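Local coordinates for endosialidase (Enterobacteria phage phi92, PDB 4HIZ), which hydrolyses the alpha-2,8 and alpha-2,9 linkages within polysialic acid, the sialic acid polymer, as an endosialidase of phage phi92, at residues W178-P183 / S269-T274; C154-Y159 / M182-R187; K206-K211 / A233-K238. All blocks are in the same frame, centred on the assembly; numbering follows the deposited sequence.

Contact 1: W178-P183 / S269-T274. With FRU (beta-D-fructofuranose), chain G.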
loop_
_atom_site.group_PDB
_atom_site.type_symbol
_atom_site.label_atom_id
_atom_site.label_comp_id
_atom_site.label_asym_id
_atom_site.label_seq_id
_atom_site.Cartn_x
_atom_site.Cartn_y
_atom_site.Cartn_z
ATOM N N TRP A 178 23.982 -11.676 -20.572
ATOM C CA TRP A 178 24.323 -10.775 -19.469
ATOM C C TRP A 178 24.628 -11.620 -18.255
ATOM O O TRP A 178 23.920 -12.613 -17.991
ATOM C CB TRP A 178 23.135 -9.855 -19.117
ATOM C CG TRP A 178 22.830 -8.723 -20.086
ATOM C CD1 TRP A 178 23.057 -8.673 -21.440
ATOM C CD2 TRP A 178 22.190 -7.482 -19.735
ATOM N NE1 TRP A 178 22.609 -7.456 -21.948
ATOM C CE2 TRP A 178 22.072 -6.713 -20.924
ATOM C CE3 TRP A 178 21.733 -6.945 -18.532
ATOM C CZ2 TRP A 178 21.495 -5.436 -20.939
ATOM C CZ3 TRP A 178 21.169 -5.667 -18.540
ATOM C CH2 TRP A 178 21.030 -4.938 -19.733
ATOM N N SER A 179 25.659 -11.257 -17.493
ATOM C CA SER A 179 25.881 -11.964 -16.229
ATOM C C SER A 179 26.422 -11.077 -15.148
ATOM O O SER A 179 27.048 -10.066 -15.412
ATOM C CB SER A 179 26.790 -13.200 -16.391
ATOM O OG SER A 179 28.155 -12.834 -16.461
ATOM N N ARG A 180 26.116 -11.471 -13.907
ATOM C CA ARG A 180 26.634 -10.799 -12.694
ATOM C C ARG A 180 26.884 -11.886 -11.691
ATOM O O ARG A 180 26.265 -12.939 -11.747
ATOM C CB ARG A 180 25.552 -9.868 -12.072
ATOM C CG ARG A 180 25.667 -8.410 -12.496
ATOM C CD ARG A 180 24.529 -7.604 -11.868
ATOM N NE ARG A 180 24.735 -6.167 -12.060
ATOM C CZ ARG A 180 23.794 -5.257 -11.772
ATOM N NH1 ARG A 180 22.612 -5.660 -11.269
ATOM N NH2 ARG A 180 24.049 -3.962 -11.934
ATOM N N PRO A 181 27.756 -11.622 -10.712
ATOM C CA PRO A 181 27.848 -12.573 -9.602
ATOM C C PRO A 181 26.527 -12.534 -8.824
ATOM O O PRO A 181 25.960 -11.445 -8.676
ATOM C CB PRO A 181 28.973 -11.985 -8.740
ATOM C CG PRO A 181 28.968 -10.505 -9.011
ATOM C CD PRO A 181 28.556 -10.400 -10.492
ATOM N N MET A 182 26.040 -13.673 -8.348
ATOM C CA MET A 182 24.817 -13.662 -7.550
ATOM C C MET A 182 25.053 -12.903 -6.243
ATOM O O MET A 182 26.171 -12.823 -5.762
ATOM C CB MET A 182 24.413 -15.098 -7.190
ATOM C CG MET A 182 23.806 -15.873 -8.350
ATOM S SD MET A 182 22.299 -15.091 -9.026
ATOM C CE MET A 182 21.097 -15.469 -7.730
ATOM N N PRO A 183 23.985 -12.356 -5.644
ATOM C CA PRO A 183 24.130 -11.843 -4.280
ATOM C C PRO A 183 24.308 -13.032 -3.345
ATOM O O PRO A 183 23.456 -13.922 -3.302
ATOM C CB PRO A 183 22.769 -11.139 -4.030
ATOM C CG PRO A 183 21.846 -11.678 -5.060
ATOM C CD PRO A 183 22.603 -12.260 -6.168
ATOM N N SER A 269 27.952 -4.465 -9.123
ATOM C CA SER A 269 28.866 -5.125 -10.077
ATOM C C SER A 269 28.424 -4.836 -11.507
ATOM O O SER A 269 27.282 -5.006 -11.829
ATOM C CB SER A 269 28.857 -6.646 -9.846
ATOM O OG SER A 269 29.359 -6.988 -8.556
ATOM N N PRO A 270 29.335 -4.395 -12.374
ATOM C CA PRO A 270 28.907 -4.210 -13.770
ATOM C C PRO A 270 28.409 -5.506 -14.383
ATOM O O PRO A 270 28.934 -6.580 -14.067
ATOM C CB PRO A 270 30.184 -3.746 -14.486
ATOM C CG PRO A 270 31.295 -3.965 -13.536
ATOM C CD PRO A 270 30.719 -3.952 -12.137
ATOM N N TRP A 271 27.417 -5.415 -15.263
ATOM C CA TRP A 271 27.011 -6.593 -16.010
ATOM C C TRP A 271 28.124 -6.934 -17.010
ATOM O O TRP A 271 28.650 -6.056 -17.665
ATOM C CB TRP A 271 25.742 -6.297 -16.786
ATOM C CG TRP A 271 24.479 -6.142 -15.971
ATOM C CD1 TRP A 271 23.868 -4.970 -15.627
ATOM C CD2 TRP A 271 23.633 -7.196 -15.496
ATOM N NE1 TRP A 271 22.686 -5.232 -14.932
ATOM C CE2 TRP A 271 22.510 -6.591 -14.875
ATOM C CE3 TRP A 271 23.695 -8.598 -15.569
ATOM C CZ2 TRP A 271 21.486 -7.338 -14.293
ATOM C CZ3 TRP A 271 22.671 -9.341 -15.014
ATOM C CH2 TRP A 271 21.570 -8.706 -14.385
ATOM N N GLU A 272 28.459 -8.202 -17.099
ATOM C CA GLU A 272 29.233 -8.667 -18.269
ATOM C C GLU A 272 28.225 -8.849 -19.376
ATOM O O GLU A 272 27.236 -9.534 -19.179
ATOM C CB GLU A 272 29.872 -10.002 -17.948
ATOM C CG GLU A 272 30.578 -10.577 -19.187
ATOM C CD GLU A 272 30.883 -12.056 -19.022
ATOM O OE1 GLU A 272 29.937 -12.873 -18.784
ATOM O OE2 GLU A 272 32.077 -12.385 -19.082
ATOM N N ILE A 273 28.453 -8.221 -20.527
ATOM C CA ILE A 273 27.470 -8.221 -21.624
ATOM C C ILE A 273 28.198 -8.666 -22.895
ATOM O O ILE A 273 29.160 -8.023 -23.337
ATOM C CB ILE A 273 26.880 -6.817 -21.814
ATOM C CG1 ILE A 273 26.043 -6.458 -20.566
ATOM C CG2 ILE A 273 26.038 -6.719 -23.086
ATOM C CD1 ILE A 273 25.476 -5.055 -20.645
ATOM N N THR A 274 27.764 -9.793 -23.442
ATOM C CA THR A 274 28.444 -10.406 -24.583
ATOM C C THR A 274 27.453 -10.631 -25.708
ATOM O O THR A 274 26.465 -11.334 -25.512
ATOM C CB THR A 274 29.032 -11.776 -24.174
ATOM O OG1 THR A 274 29.899 -11.615 -23.032
ATOM C CG2 THR A 274 29.822 -12.387 -25.337
HETATM C C1 FRU G . 24.158 -0.473 -27.198
HETATM C C2 FRU G . 24.242 -1.429 -26.094
HETATM C C3 FRU G . 23.417 -2.598 -25.966
HETATM C C4 FRU G . 23.730 -3.104 -24.612
HETATM C C5 FRU G . 24.038 -1.830 -23.881
HETATM C C6 FRU G . 24.808 -1.982 -22.577
HETATM O O1 FRU G . 23.063 0.312 -26.766
HETATM O O2 FRU G . 25.428 -2.176 -26.602
HETATM O O3 FRU G . 23.443 -3.567 -27.043
HETATM O O4 FRU G . 22.573 -3.806 -24.057
HETATM O O5 FRU G . 24.773 -1.001 -24.811
HETATM O O6 FRU G . 26.123 -2.349 -22.854
#

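Contact 2: C154-Y159 / M182-R187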
loop_
_atom_site.group_PDB
_atom_site.type_symbol
_atom_site.label_atom_id
_atom_site.label_comp_id
_atom_site.label_asym_id
_atom_site.label_seq_id
_atom_site.Cartn_x
_atom_site.Cartn_y
_atom_site.Cartn_z
ATOM N N CYS A 154 24.243 -20.111 -12.732
ATOM C CA CYS A 154 25.251 -21.130 -12.983
ATOM C C CYS A 154 26.507 -20.686 -12.263
ATOM O O CYS A 154 26.949 -19.553 -12.435
ATOM C CB CYS A 154 25.507 -21.241 -14.492
ATOM S SG CYS A 154 26.689 -22.593 -14.864
ATOM N N GLY A 155 27.085 -21.577 -11.465
ATOM C CA GLY A 155 28.364 -21.277 -10.829
ATOM C C GLY A 155 28.362 -19.977 -10.028
ATOM O O GLY A 155 29.288 -19.153 -10.148
ATOM N N ASN A 156 27.325 -19.790 -9.211
ATOM C CA ASN A 156 27.160 -18.563 -8.412
ATOM C C ASN A 156 27.115 -17.246 -9.197
ATOM O O ASN A 156 27.376 -16.182 -8.630
ATOM C CB ASN A 156 28.215 -18.515 -7.275
ATOM C CG ASN A 156 28.021 -19.650 -6.312
ATOM O OD1 ASN A 156 26.881 -19.891 -5.868
ATOM N ND2 ASN A 156 29.100 -20.393 -6.001
ATOM N N ARG A 157 26.758 -17.310 -10.482
ATOM C CA ARG A 157 26.457 -16.098 -11.236
ATOM C C ARG A 157 25.042 -16.168 -11.805
ATOM O O ARG A 157 24.558 -17.256 -12.184
ATOM C CB ARG A 157 27.414 -15.946 -12.428
ATOM C CG ARG A 157 28.908 -15.849 -12.030
ATOM C CD ARG A 157 29.819 -15.539 -13.256
ATOM N NE ARG A 157 29.477 -14.258 -13.872
ATOM C CZ ARG A 157 29.885 -13.065 -13.433
ATOM N NH1 ARG A 157 30.681 -12.963 -12.373
ATOM N NH2 ARG A 157 29.523 -11.961 -14.082
ATOM N N LEU A 158 24.405 -15.005 -11.924
ATOM C CA LEU A 158 23.174 -14.894 -12.699
ATOM C C LEU A 158 23.508 -14.812 -14.183
ATOM O O LEU A 158 24.353 -14.016 -14.587
ATOM C CB LEU A 158 22.485 -13.590 -12.301
ATOM C CG LEU A 158 21.092 -13.380 -12.911
ATOM C CD1 LEU A 158 20.065 -14.468 -12.431
ATOM C CD2 LEU A 158 20.536 -11.946 -12.602
ATOM N N TYR A 159 22.823 -15.598 -15.006
ATOM C CA TYR A 159 22.968 -15.503 -16.447
ATOM C C TYR A 159 21.606 -15.219 -17.054
ATOM O O TYR A 159 20.618 -15.783 -16.621
ATOM C CB TYR A 159 23.514 -16.824 -17.021
ATOM C CG TYR A 159 25.017 -16.918 -16.892
ATOM C CD1 TYR A 159 25.859 -16.336 -17.853
ATOM C CD2 TYR A 159 25.597 -17.543 -15.786
ATOM C CE1 TYR A 159 27.275 -16.386 -17.702
ATOM C CE2 TYR A 159 27.010 -17.613 -15.629
ATOM C CZ TYR A 159 27.821 -17.018 -16.575
ATOM O OH TYR A 159 29.180 -17.071 -16.430
ATOM N N MET A 182 26.040 -13.673 -8.348
ATOM C CA MET A 182 24.817 -13.662 -7.550
ATOM C C MET A 182 25.053 -12.903 -6.243
ATOM O O MET A 182 26.171 -12.823 -5.762
ATOM C CB MET A 182 24.413 -15.098 -7.190
ATOM C CG MET A 182 23.806 -15.873 -8.350
ATOM S SD MET A 182 22.299 -15.091 -9.026
ATOM C CE MET A 182 21.097 -15.469 -7.730
ATOM N N PRO A 183 23.985 -12.356 -5.644
ATOM C CA PRO A 183 24.130 -11.843 -4.280
ATOM C C PRO A 183 24.308 -13.032 -3.345
ATOM O O PRO A 183 23.456 -13.922 -3.302
ATOM C CB PRO A 183 22.769 -11.139 -4.030
ATOM C CG PRO A 183 21.846 -11.678 -5.060
ATOM C CD PRO A 183 22.603 -12.260 -6.168
ATOM N N TYR A 184 25.417 -13.087 -2.608
ATOM C CA TYR A 184 25.638 -14.224 -1.722
ATOM C C TYR A 184 26.536 -13.833 -0.589
ATOM O O TYR A 184 27.229 -12.789 -0.654
ATOM C CB TYR A 184 26.157 -15.482 -2.470
ATOM C CG TYR A 184 27.599 -15.475 -3.016
ATOM C CD1 TYR A 184 28.689 -15.536 -2.142
ATOM C CD2 TYR A 184 27.848 -15.486 -4.390
ATOM C CE1 TYR A 184 29.977 -15.590 -2.622
ATOM C CE2 TYR A 184 29.147 -15.549 -4.883
ATOM C CZ TYR A 184 30.203 -15.573 -3.979
ATOM O OH TYR A 184 31.525 -15.629 -4.428
ATOM N N TYR A 185 26.507 -14.662 0.455
ATOM C CA TYR A 185 27.270 -14.437 1.684
ATOM C C TYR A 185 28.068 -15.711 1.984
ATOM O O TYR A 185 27.583 -16.829 1.753
ATOM C CB TYR A 185 26.247 -14.208 2.837
ATOM C CG TYR A 185 26.854 -14.330 4.196
ATOM C CD1 TYR A 185 27.734 -13.359 4.671
ATOM C CD2 TYR A 185 26.566 -15.426 5.016
ATOM C CE1 TYR A 185 28.306 -13.474 5.944
ATOM C CE2 TYR A 185 27.164 -15.556 6.290
ATOM C CZ TYR A 185 28.012 -14.577 6.743
ATOM O OH TYR A 185 28.583 -14.702 8.002
ATOM N N ARG A 186 29.290 -15.558 2.490
ATOM C CA ARG A 186 30.082 -16.707 2.941
ATOM C C ARG A 186 30.717 -16.348 4.268
ATOM O O ARG A 186 31.024 -15.158 4.517
ATOM C CB ARG A 186 31.247 -16.975 1.962
ATOM C CG ARG A 186 30.827 -17.210 0.541
ATOM C CD ARG A 186 30.322 -18.630 0.326
ATOM N NE ARG A 186 30.181 -18.896 -1.120
ATOM C CZ ARG A 186 31.153 -19.357 -1.930
ATOM N NH1 ARG A 186 32.366 -19.677 -1.470
ATOM N NH2 ARG A 186 30.906 -19.533 -3.240
ATOM N N ARG A 187 30.945 -17.364 5.106
ATOM C CA ARG A 187 31.680 -17.193 6.350
ATOM C C ARG A 187 32.878 -18.152 6.369
ATOM O O ARG A 187 32.806 -19.233 6.949
ATOM C CB ARG A 187 30.747 -17.496 7.506
ATOM C CG ARG A 187 31.326 -17.127 8.868
ATOM C CD ARG A 187 30.353 -17.437 9.924
ATOM N NE ARG A 187 30.965 -17.328 11.246
ATOM C CZ ARG A 187 31.222 -18.365 12.048
ATOM N NH1 ARG A 187 31.767 -18.156 13.228
ATOM N NH2 ARG A 187 30.931 -19.608 11.681
#

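Contact 3: K206-K211 / A233-K238. With EDO (1,2-ethanediol), chain K.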
loop_
_atom_site.group_PDB
_atom_site.type_symbol
_atom_site.label_atom_id
_atom_site.label_comp_id
_atom_site.label_asym_id
_atom_site.label_seq_id
_atom_site.Cartn_x
_atom_site.Cartn_y
_atom_site.Cartn_z
ATOM N N LYS A 206 36.085 -20.810 -2.345
ATOM C CA LYS A 206 35.764 -21.872 -3.301
ATOM C C LYS A 206 34.600 -21.516 -4.221
ATOM O O LYS A 206 33.587 -21.010 -3.780
ATOM C CB LYS A 206 35.521 -23.204 -2.587
ATOM C CG LYS A 206 36.807 -23.795 -1.970
ATOM C CD LYS A 206 36.662 -25.287 -1.667
ATOM C CE LYS A 206 37.840 -25.836 -0.867
ATOM N NZ LYS A 206 39.099 -25.965 -1.665
ATOM N N LYS A 207 34.801 -21.751 -5.513
ATOM C CA LYS A 207 33.777 -21.555 -6.539
ATOM C C LYS A 207 33.135 -20.174 -6.436
ATOM O O LYS A 207 31.920 -20.016 -6.423
ATOM C CB LYS A 207 32.739 -22.685 -6.493
ATOM C CG LYS A 207 33.352 -24.085 -6.599
ATOM C CD LYS A 207 34.440 -24.163 -7.694
ATOM C CE LYS A 207 35.144 -25.519 -7.711
ATOM N NZ LYS A 207 36.084 -25.723 -6.558
ATOM N N HIS A 208 33.978 -19.152 -6.380
ATOM C CA HIS A 208 33.484 -17.796 -6.111
ATOM C C HIS A 208 32.639 -17.199 -7.253
ATOM O O HIS A 208 31.766 -16.344 -7.015
ATOM C CB HIS A 208 34.661 -16.877 -5.734
ATOM C CG HIS A 208 35.764 -16.868 -6.745
ATOM N ND1 HIS A 208 35.674 -16.166 -7.933
ATOM C CD2 HIS A 208 36.980 -17.480 -6.755
ATOM C CE1 HIS A 208 36.790 -16.347 -8.628
ATOM N NE2 HIS A 208 37.591 -17.142 -7.938
ATOM N N GLY A 209 32.898 -17.623 -8.488
ATOM C CA GLY A 209 32.140 -17.140 -9.629
ATOM C C GLY A 209 32.387 -15.688 -9.971
ATOM O O GLY A 209 31.652 -15.111 -10.759
ATOM N N LEU A 210 33.416 -15.079 -9.390
ATOM C CA LEU A 210 33.678 -13.657 -9.634
ATOM C C LEU A 210 34.514 -13.421 -10.908
ATOM O O LEU A 210 35.276 -14.292 -11.337
ATOM C CB LEU A 210 34.401 -13.023 -8.433
ATOM C CG LEU A 210 33.712 -13.239 -7.087
ATOM C CD1 LEU A 210 34.639 -12.865 -5.908
ATOM C CD2 LEU A 210 32.454 -12.411 -7.050
ATOM N N LYS A 211 34.360 -12.232 -11.474
ATOM C CA LYS A 211 35.163 -11.759 -12.589
ATOM C C LYS A 211 35.828 -10.458 -12.204
ATOM O O LYS A 211 35.409 -9.791 -11.248
ATOM C CB LYS A 211 34.287 -11.547 -13.825
ATOM C CG LYS A 211 33.746 -12.856 -14.408
ATOM C CD LYS A 211 32.761 -12.602 -15.535
ATOM C CE LYS A 211 32.449 -13.917 -16.283
ATOM N NZ LYS A 211 33.393 -14.184 -17.445
ATOM N N ALA A 233 40.372 -7.625 -8.495
ATOM C CA ALA A 233 41.498 -7.172 -9.339
ATOM C C ALA A 233 41.969 -8.221 -10.345
ATOM O O ALA A 233 42.363 -7.893 -11.490
ATOM C CB ALA A 233 42.652 -6.752 -8.457
ATOM N N SER A 234 41.938 -9.485 -9.949
ATOM C CA SER A 234 42.302 -10.558 -10.895
ATOM C C SER A 234 41.653 -11.828 -10.416
ATOM O O SER A 234 41.255 -11.922 -9.235
ATOM C CB SER A 234 43.832 -10.772 -10.965
ATOM O OG SER A 234 44.308 -11.443 -9.811
ATOM N N VAL A 235 41.521 -12.790 -11.332
ATOM C CA VAL A 235 41.053 -14.119 -10.994
ATOM C C VAL A 235 42.160 -15.107 -11.324
ATOM O O VAL A 235 42.662 -15.157 -12.450
ATOM C CB VAL A 235 39.757 -14.483 -11.744
ATOM C CG1 VAL A 235 39.319 -15.904 -11.394
ATOM C CG2 VAL A 235 38.662 -13.479 -11.355
ATOM N N ILE A 236 42.542 -15.881 -10.323
ATOM C CA ILE A 236 43.638 -16.821 -10.489
ATOM C C ILE A 236 43.149 -18.203 -10.894
ATOM O O ILE A 236 43.732 -18.830 -11.790
ATOM C CB ILE A 236 44.445 -16.878 -9.213
ATOM C CG1 ILE A 236 45.107 -15.520 -8.984
ATOM C CG2 ILE A 236 45.522 -17.969 -9.287
ATOM C CD1 ILE A 236 45.803 -15.420 -7.633
ATOM N N ASN A 237 42.075 -18.676 -10.259
ATOM C CA ASN A 237 41.508 -19.964 -10.644
ATOM C C ASN A 237 40.087 -20.046 -10.094
ATOM O O ASN A 237 39.595 -19.036 -9.554
ATOM C CB ASN A 237 42.442 -21.149 -10.244
ATOM C CG ASN A 237 42.659 -21.264 -8.738
ATOM O OD1 ASN A 237 41.782 -20.947 -7.929
ATOM N ND2 ASN A 237 43.842 -21.728 -8.357
ATOM N N LYS A 238 39.434 -21.203 -10.227
ATOM C CA LYS A 238 38.037 -21.337 -9.763
ATOM C C LYS A 238 37.863 -20.972 -8.299
ATOM O O LYS A 238 36.757 -20.606 -7.903
ATOM C CB LYS A 238 37.507 -22.756 -9.955
ATOM C CG LYS A 238 37.520 -23.264 -11.387
ATOM C CD LYS A 238 37.087 -24.727 -11.461
ATOM C CE LYS A 238 37.072 -25.240 -12.910
ATOM N NZ LYS A 238 36.731 -26.695 -12.986
HETATM C C1 EDO K . 35.265 -19.287 -11.988
HETATM O O1 EDO K . 35.662 -20.666 -12.003
HETATM C C2 EDO K . 35.554 -18.655 -10.632
HETATM O O2 EDO K . 34.929 -19.364 -9.541
#

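Contact 1: W178-P183 / S269-T274
W271 is sandwiched between two side chains of the neighbouring strand, W178 on one face of its indole and R180 on the opposite face, at the antiparallel pairing that ends a four-stranded sheet of the catalytic beta-propeller. W178 comes edge-on: CE3 lies over the centre of the W271 ring, 3.6 Å from W271 CD2, with the two planes 54° apart. R180 lies flat, its guanidinium tilted only 9° from the indole, so that R180 CZ sits 3.7 Å from the centroid of the five-membered ring in a cation-pi stack, while R180 CD covers the six-membered ring. The chain is extended from CG to NE, with R180 CD anti to CB (chi2 178°), and crosses the indole at a slant. R180 NE donates to S269 O at 2.8 Å, nearly along the C=O axis, which pins the stack. S179 and E272 form the hydrogen-bonded pair; on their face of the sheet S179 OG, in the conformer given, donates to E272 OE1 from above the carboxylate plane, while E272 OE2 holds a salt bridge with K211. On the other face I273 lies alongside W178, its CG1 almost straight above the indole five-membered ring in a CH-pi contact. W178 and I273 belong to one of the glycan pockets, and E176 holds W178 NE1. I273 CD1 is 3.6 Å from O6 of the bound fructose. W178 CZ2 lies 3.7 Å from fructose O4.

Contact 2: C154-Y159 / M182-R187
M182 folds its side chain over the backbone of R157 and L158, just past the type I' beta turn C154-R157 that joins two antiparallel strands of a propeller sheet. M182 CG lies 3.7 Å from R157 C. The bend at chi2 (-59°) brings M182 SD to L158, 3.6 Å from L158 CB, the two side chains crossing at a slant. F91 of strand 91-93 packs against both M182 and L158. A backbone bond lies beside this overlap: M182 N donates to N156 O at 2.9 Å. N156, at the third position of the turn, also touches Y184, with N156 CB 3.9 Å from Y184 CE2. The N156 amide then meets the guanidinium of R186 tip to tip, the planes 61° apart. N156 ND2 and R186 NH2, 3.4 Å apart, are both donors and make no bond to each other; N156 ND2 donates instead to K207 O, and R186 NH1 to K206 O. N156 OD1 is taken by the hydroxyl of Y93, so both ends of the amide are engaged and its rotation is set. The contact thus joins the hairpin end of the propeller sheet to the chain leaving it for the neighbouring eight-stranded sheet. Beyond the two segments, the same stretch of chain is tied to the loop 206-211, where the phenol oxygen Y184 OH is hydrogen-bonded to H208 O.

Contact 3: K206-K211 / A233-K238
The irregular loop 206-211 runs past the end of strand 230-237 in a roughly antiparallel sense, the touching parts 139° apart, and the chains come nearest at K207 and K238, with CA atoms 5.3 Å apart. Backbone bonding is slight: H208 N makes a weak bond of 3.5 Å to K238 O. The side chain of H208 does more. With CG between the backbone N and the carbonyl carbon (chi1 54°), the imidazole stands beside its own backbone and is held at both nitrogens. H208 ND1 accepts a bond from L210 N at 2.9 Å, close to the ring plane, and H208 NE2 donates to N237 O at 3.2 Å, tilted 26° out of that plane. This pair of bonds implies a proton on NE2 and a lone pair on ND1, consistent with a neutral ring. V235 CG1 meets the ring in its plane, 3.8 Å from H208 CE1, while V235 CG2 rests 3.5 Å from L210 O. Over one face of the ring lies a 1,2-ethanediol, probably from the crystallisation liquor, whose O2 accepts G209 N and donates to K238 O, bridging the segments. In the conformer given, K207 CD lies against K238 CB as the two chains cross at an angle, and their ammonium groups part: K207 NZ pairs with D239 and K238 NZ bonds to N302. N237 OD1 is bonded to T240 OG1. The site lies where strand 230-237 turns into strand 240-244, and I236 and N237, both facing T240, form a classic beta bulge there.

In the fold
All three contacts lie in the catalytic beta-propeller range, their centres 11 to 14 Å apart. Contacts 1 and 2 share M182 and P183 and reach the same four-stranded sheet, where strand 172-181 runs between 157-166 and 272-275; S179 OG and R157 NH2 tie them. Contact 3 belongs to the eight-stranded sheet built entirely from the excursion between residues 183 and 269, so contact 1 closes the propeller sheet across it. Contact 2 closes earlier in the chain, before contact 3 opens. R157 NH1 to G209 O and the K211-E272 salt bridge fasten the inserted sheet to the propeller, which carries the glycan pocket that W178 and I273 of contact 1 help to line.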